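Local coordinates for probable phospholipase A2 homolog 2 (Oryza sativa, PDB 2WG9), which probably catalyses the calcium-dependent hydrolysis of the 2-acyl ester of membrane phosphoglycerides, releasing lysophospholipids and free fatty acids, at residues A55-V67 and C79-S91. Sequence-based numbering, arbitrary orientation.
Sequences ALDACCMVHDHCV and CNENLLSCIDRVS. With CA (calcium ion), chain C; OCA (octanoic acid (caprylic acid)), chain D.
His63 meets Asn80 and Leu83 between two disulfides that tie helix 55-67 to helix 79-88. The axes run antiparallel at 170°, 9.2 Å apart. This disulfide-linked helix pair is the core of the secreted phospholipase A2 fold.

Cys66 bonds to Cys79 at one end. Cys59 bonds to Cys86 nearer the other.

His63 is the predicted active-site residue, and its CB points toward the second helix. With CG anti to the backbone N (chi1 177°), NE2 meets Asn80 and CD2 meets Leu83. NE2 donates to Asn80 OD1 at 2.9 Å. The oxygen lies near the ring plane, with the amide turned 30° from it. Leu83 CD2 sits over one ring face, a CH-pi contact 3.9 Å from the centroid. On the other branch, Leu83 CD1 packs on Cys59 CB at 3.7 Å. His63 ND1 lies 3.0 Å from O2 of the octanoic acid, and O1 of the octanoic acid and Asp64 OD2 both bind calcium. An alanine in place of His63 would probably leave Asn80 OD1 without this donor and remove the ring face that Leu83 CD2 and the acyl chain lie against.

Past the second helix, Val90 CG2 touches Cys59 SG at 3.7 Å. Leu56 CD1 meets Ile87 CG1 at 4.0 Å.

Backbone oxygens of Tyr39, Gly41 and Tyr44 complete the calcium site, and Cys60 is bridged to Cys40 of the same loop region. Helix 102-125 packs against helix 79-88, with Val117, Ile113 and Ile109 touching Asn80, Leu83 and Ile87.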
loop_
_atom_site.group_PDB
_atom_site.type_symbol
_atom_site.label_atom_id
_atom_site.label_comp_id
_atom_site.label_asym_id
_atom_site.label_seq_id
_atom_site.Cartn_x
_atom_site.Cartn_y
_atom_site.Cartn_z
ATOM N N ALA A 55 -1.871 3.396 -10.745
ATOM C CA ALA A 55 -0.844 4.206 -10.079
ATOM C C ALA A 55 -0.841 4.021 -8.565
ATOM O O ALA A 55 0.223 3.909 -7.947
ATOM C CB ALA A 55 -1.018 5.689 -10.428
ATOM N N LEU A 56 -2.034 3.993 -7.970
ATOM C CA LEU A 56 -2.157 3.745 -6.530
ATOM C C LEU A 56 -1.626 2.363 -6.165
ATOM O O LEU A 56 -0.885 2.222 -5.194
ATOM C CB LEU A 56 -3.603 3.923 -6.045
ATOM C CG LEU A 56 -3.845 3.795 -4.532
ATOM C CD1 LEU A 56 -2.984 4.767 -3.717
ATOM C CD2 LEU A 56 -5.329 3.980 -4.206
ATOM N N ASP A 57 -1.997 1.352 -6.947
ATOM C CA ASP A 57 -1.501 -0.008 -6.711
ATOM C C ASP A 57 0.033 -0.068 -6.799
ATOM O O ASP A 57 0.692 -0.776 -6.020
ATOM C CB ASP A 57 -2.142 -0.973 -7.704
ATOM C CG ASP A 57 -2.114 -2.405 -7.228
ATOM O OD1 ASP A 57 -2.075 -2.626 -5.999
ATOM O OD2 ASP A 57 -2.149 -3.313 -8.092
ATOM N N ALA A 58 0.594 0.687 -7.745
ATOM C CA ALA A 58 2.048 0.778 -7.902
ATOM C C ALA A 58 2.729 1.391 -6.676
ATOM O O ALA A 58 3.783 0.918 -6.258
ATOM C CB ALA A 58 2.417 1.544 -9.188
ATOM N N CYS A 59 2.118 2.424 -6.090
ATOM C CA CYS A 59 2.614 2.995 -4.832
ATOM C C CYS A 59 2.705 1.922 -3.748
ATOM O O CYS A 59 3.710 1.826 -3.038
ATOM C CB CYS A 59 1.715 4.142 -4.345
ATOM S SG CYS A 59 1.679 5.588 -5.402
ATOM N N CYS A 60 1.652 1.117 -3.627
ATOM C CA CYS A 60 1.622 0.027 -2.653
ATOM C C CYS A 60 2.644 -1.070 -2.940
ATOM O O CYS A 60 3.264 -1.609 -2.006
ATOM C CB CYS A 60 0.220 -0.574 -2.580
ATOM S SG CYS A 60 -1.014 0.597 -1.986
ATOM N N MET A 61 2.819 -1.402 -4.218
ATOM C CA MET A 61 3.841 -2.376 -4.621
ATOM C C MET A 61 5.221 -1.985 -4.104
ATOM O O MET A 61 5.919 -2.806 -3.500
ATOM C CB MET A 61 3.880 -2.539 -6.141
ATOM C CG MET A 61 4.980 -3.483 -6.620
ATOM S SD MET A 61 5.122 -3.471 -8.405
ATOM C CE MET A 61 6.186 -4.908 -8.667
ATOM N N VAL A 62 5.611 -0.732 -4.337
ATOM C CA VAL A 62 6.901 -0.228 -3.835
ATOM C C VAL A 62 6.965 -0.322 -2.313
ATOM O O VAL A 62 7.981 -0.744 -1.746
ATOM C CB VAL A 62 7.173 1.232 -4.282
ATOM C CG1 VAL A 62 8.379 1.817 -3.548
ATOM C CG2 VAL A 62 7.397 1.303 -5.782
ATOM N N HIS A 63 5.876 0.071 -1.654
ATOM C CA HIS A 63 5.835 0.061 -0.191
ATOM C C HIS A 63 6.028 -1.342 0.387
ATOM O O HIS A 63 6.796 -1.523 1.329
ATOM C CB HIS A 63 4.532 0.675 0.332
ATOM C CG HIS A 63 4.409 0.635 1.824
ATOM N ND1 HIS A 63 3.865 -0.438 2.494
ATOM C CD2 HIS A 63 4.765 1.532 2.773
ATOM C CE1 HIS A 63 3.894 -0.202 3.795
ATOM N NE2 HIS A 63 4.431 0.989 3.990
ATOM N N ASP A 64 5.313 -2.319 -0.163
ATOM C CA ASP A 64 5.363 -3.697 0.339
ATOM C C ASP A 64 6.773 -4.267 0.266
ATOM O O ASP A 64 7.259 -4.884 1.218
ATOM C CB ASP A 64 4.376 -4.580 -0.423
ATOM C CG ASP A 64 2.933 -4.245 -0.098
ATOM O OD1 ASP A 64 2.703 -3.328 0.718
ATOM O OD2 ASP A 64 2.024 -4.886 -0.655
ATOM N N HIS A 65 7.443 -4.026 -0.854
ATOM C CA HIS A 65 8.825 -4.465 -0.992
ATOM C C HIS A 65 9.773 -3.687 -0.082
ATOM O O HIS A 65 10.708 -4.270 0.469
ATOM C CB HIS A 65 9.262 -4.405 -2.453
ATOM C CG HIS A 65 8.646 -5.474 -3.295
ATOM N ND1 HIS A 65 7.593 -5.233 -4.149
ATOM C CD2 HIS A 65 8.917 -6.795 -3.394
ATOM C CE1 HIS A 65 7.244 -6.360 -4.744
ATOM N NE2 HIS A 65 8.037 -7.322 -4.308
ATOM N N CYS A 66 9.524 -2.383 0.080
ATOM C CA CYS A 66 10.342 -1.543 0.961
ATOM C C CYS A 66 10.345 -2.103 2.379
ATOM O O CYS A 66 11.403 -2.204 3.007
ATOM C CB CYS A 66 9.862 -0.084 0.960
ATOM S SG CYS A 66 10.893 1.098 1.898
ATOM N N VAL A 67 9.161 -2.464 2.874
ATOM C CA VAL A 67 9.022 -3.100 4.188
ATOM C C VAL A 67 9.749 -4.459 4.203
ATOM O O VAL A 67 10.494 -4.761 5.148
ATOM C CB VAL A 67 7.522 -3.252 4.590
ATOM C CG1 VAL A 67 7.362 -4.064 5.869
ATOM C CG2 VAL A 67 6.869 -1.876 4.769
ATOM N N CYS A 79 10.044 4.091 4.007
ATOM C CA CYS A 79 8.987 3.345 3.318
ATOM C C CYS A 79 7.672 4.113 3.358
ATOM O O CYS A 79 7.014 4.293 2.339
ATOM C CB CYS A 79 8.804 1.949 3.924
ATOM S SG CYS A 79 10.267 0.881 3.826
ATOM N N ASN A 80 7.310 4.580 4.546
ATOM C CA ASN A 80 6.031 5.252 4.750
ATOM C C ASN A 80 5.959 6.669 4.176
ATOM O O ASN A 80 4.957 7.035 3.558
ATOM C CB ASN A 80 5.656 5.200 6.233
ATOM C CG ASN A 80 5.271 3.798 6.678
ATOM O OD1 ASN A 80 4.574 3.079 5.961
ATOM N ND2 ASN A 80 5.732 3.400 7.855
ATOM N N GLU A 81 7.023 7.449 4.357
ATOM C CA GLU A 81 7.102 8.783 3.756
ATOM C C GLU A 81 7.080 8.736 2.227
ATOM O O GLU A 81 6.411 9.548 1.592
ATOM C CB GLU A 81 8.327 9.555 4.264
ATOM C CG GLU A 81 8.233 9.924 5.750
ATOM C CD GLU A 81 9.370 10.808 6.226
ATOM O OE1 GLU A 81 9.141 11.606 7.156
ATOM O OE2 GLU A 81 10.490 10.715 5.675
ATOM N N ASN A 82 7.795 7.777 1.644
ATOM C CA ASN A 82 7.758 7.574 0.191
ATOM C C ASN A 82 6.355 7.223 -0.302
ATOM O O ASN A 82 5.944 7.673 -1.366
ATOM C CB ASN A 82 8.753 6.491 -0.247
ATOM C CG ASN A 82 10.208 6.937 -0.145
ATOM O OD1 ASN A 82 10.513 8.119 0.041
ATOM N ND2 ASN A 82 11.119 5.983 -0.283
ATOM N N LEU A 83 5.624 6.426 0.477
ATOM C CA LEU A 83 4.244 6.065 0.141
ATOM C C LEU A 83 3.337 7.302 0.100
ATOM O O LEU A 83 2.574 7.480 -0.850
ATOM C CB LEU A 83 3.686 4.986 1.096
ATOM C CG LEU A 83 2.270 4.448 0.812
ATOM C CD1 LEU A 83 2.088 4.003 -0.640
ATOM C CD2 LEU A 83 1.888 3.308 1.730
ATOM N N LEU A 84 3.441 8.157 1.118
ATOM C CA LEU A 84 2.679 9.412 1.157
ATOM C C LEU A 84 2.969 10.291 -0.062
ATOM O O LEU A 84 2.042 10.782 -0.707
ATOM C CB LEU A 84 2.953 10.188 2.453
ATOM C CG LEU A 84 2.488 9.573 3.781
ATOM C CD1 LEU A 84 2.863 10.483 4.956
ATOM C CD2 LEU A 84 0.992 9.296 3.771
ATOM N N SER A 85 4.252 10.461 -0.385
ATOM C CA SER A 85 4.665 11.192 -1.590
ATOM C C SER A 85 4.035 10.602 -2.847
ATOM O O SER A 85 3.498 11.333 -3.679
ATOM C CB SER A 85 6.189 11.203 -1.727
ATOM O OG SER A 85 6.798 11.817 -0.602
ATOM N N CYS A 86 4.098 9.276 -2.968
ATOM C CA CYS A 86 3.540 8.563 -4.114
ATOM C C CYS A 86 2.011 8.738 -4.217
ATOM O O CYS A 86 1.490 9.109 -5.277
ATOM C CB CYS A 86 3.928 7.075 -4.041
ATOM S SG CYS A 86 3.621 6.138 -5.563
ATOM N N ILE A 87 1.307 8.478 -3.111
ATOM C CA ILE A 87 -0.153 8.661 -3.028
ATOM C C ILE A 87 -0.615 10.050 -3.492
ATOM O O ILE A 87 -1.600 10.169 -4.235
ATOM C CB ILE A 87 -0.678 8.414 -1.580
ATOM C CG1 ILE A 87 -0.666 6.919 -1.250
ATOM C CG2 ILE A 87 -2.093 8.974 -1.402
ATOM C CD1 ILE A 87 -0.885 6.626 0.256
ATOM N N ASP A 88 0.097 11.085 -3.052
ATOM C CA ASP A 88 -0.246 12.467 -3.390
ATOM C C ASP A 88 -0.136 12.758 -4.903
ATOM O O ASP A 88 -0.693 13.738 -5.396
ATOM C CB ASP A 88 0.615 13.440 -2.568
ATOM C CG ASP A 88 0.242 13.460 -1.078
ATOM O OD1 ASP A 88 -0.844 12.953 -0.705
ATOM O OD2 ASP A 88 1.032 14.005 -0.272
ATOM N N ARG A 89 0.556 11.888 -5.635
ATOM C CA ARG A 89 0.838 12.135 -7.054
ATOM C C ARG A 89 0.199 11.104 -7.978
ATOM O O ARG A 89 0.596 10.953 -9.135
ATOM C CB ARG A 89 2.348 12.225 -7.279
ATOM C CG ARG A 89 2.953 13.483 -6.692
ATOM C CD ARG A 89 4.376 13.282 -6.220
ATOM N NE ARG A 89 4.905 14.516 -5.642
ATOM C CZ ARG A 89 4.759 14.875 -4.366
ATOM N NH1 ARG A 89 4.108 14.091 -3.513
ATOM N NH2 ARG A 89 5.274 16.023 -3.941
ATOM N N VAL A 90 -0.802 10.404 -7.458
ATOM C CA VAL A 90 -1.501 9.354 -8.188
ATOM C C VAL A 90 -2.459 9.950 -9.229
ATOM O O VAL A 90 -3.238 10.849 -8.917
ATOM C CB VAL A 90 -2.235 8.423 -7.182
ATOM C CG1 VAL A 90 -3.438 7.754 -7.801
ATOM C CG2 VAL A 90 -1.264 7.393 -6.621
ATOM N N SER A 91 -2.381 9.454 -10.464
ATOM C CA SER A 91 -3.260 9.899 -11.541
ATOM C C SER A 91 -3.444 8.850 -12.648
ATOM O O SER A 91 -2.848 7.764 -12.611
ATOM C CB SER A 91 -2.748 11.217 -12.139
ATOM O OG SER A 91 -1.456 11.056 -12.697
HETATM CA CA CA C . 0.026 -4.627 0.734
HETATM C C1 OCA D . 0.328 -1.126 1.105
HETATM C C2 OCA D . -0.432 0.117 1.575
HETATM C C3 OCA D . -0.179 0.408 3.053
HETATM C C4 OCA D . -0.909 -0.568 3.980
HETATM C C5 OCA D . -2.439 -0.467 3.864
HETATM C C6 OCA D . -3.002 0.604 4.796
HETATM C C7 OCA D . -4.421 0.250 5.244
HETATM C C8 OCA D . -5.444 1.189 4.595
HETATM O O1 OCA D . -0.277 -2.215 1.142
HETATM O O2 OCA D . 1.498 -0.954 0.709
HETATM O O HOH W 1 -3.421 5.009 -12.835
HETATM O O HOH W 2 1.051 -5.755 2.589
#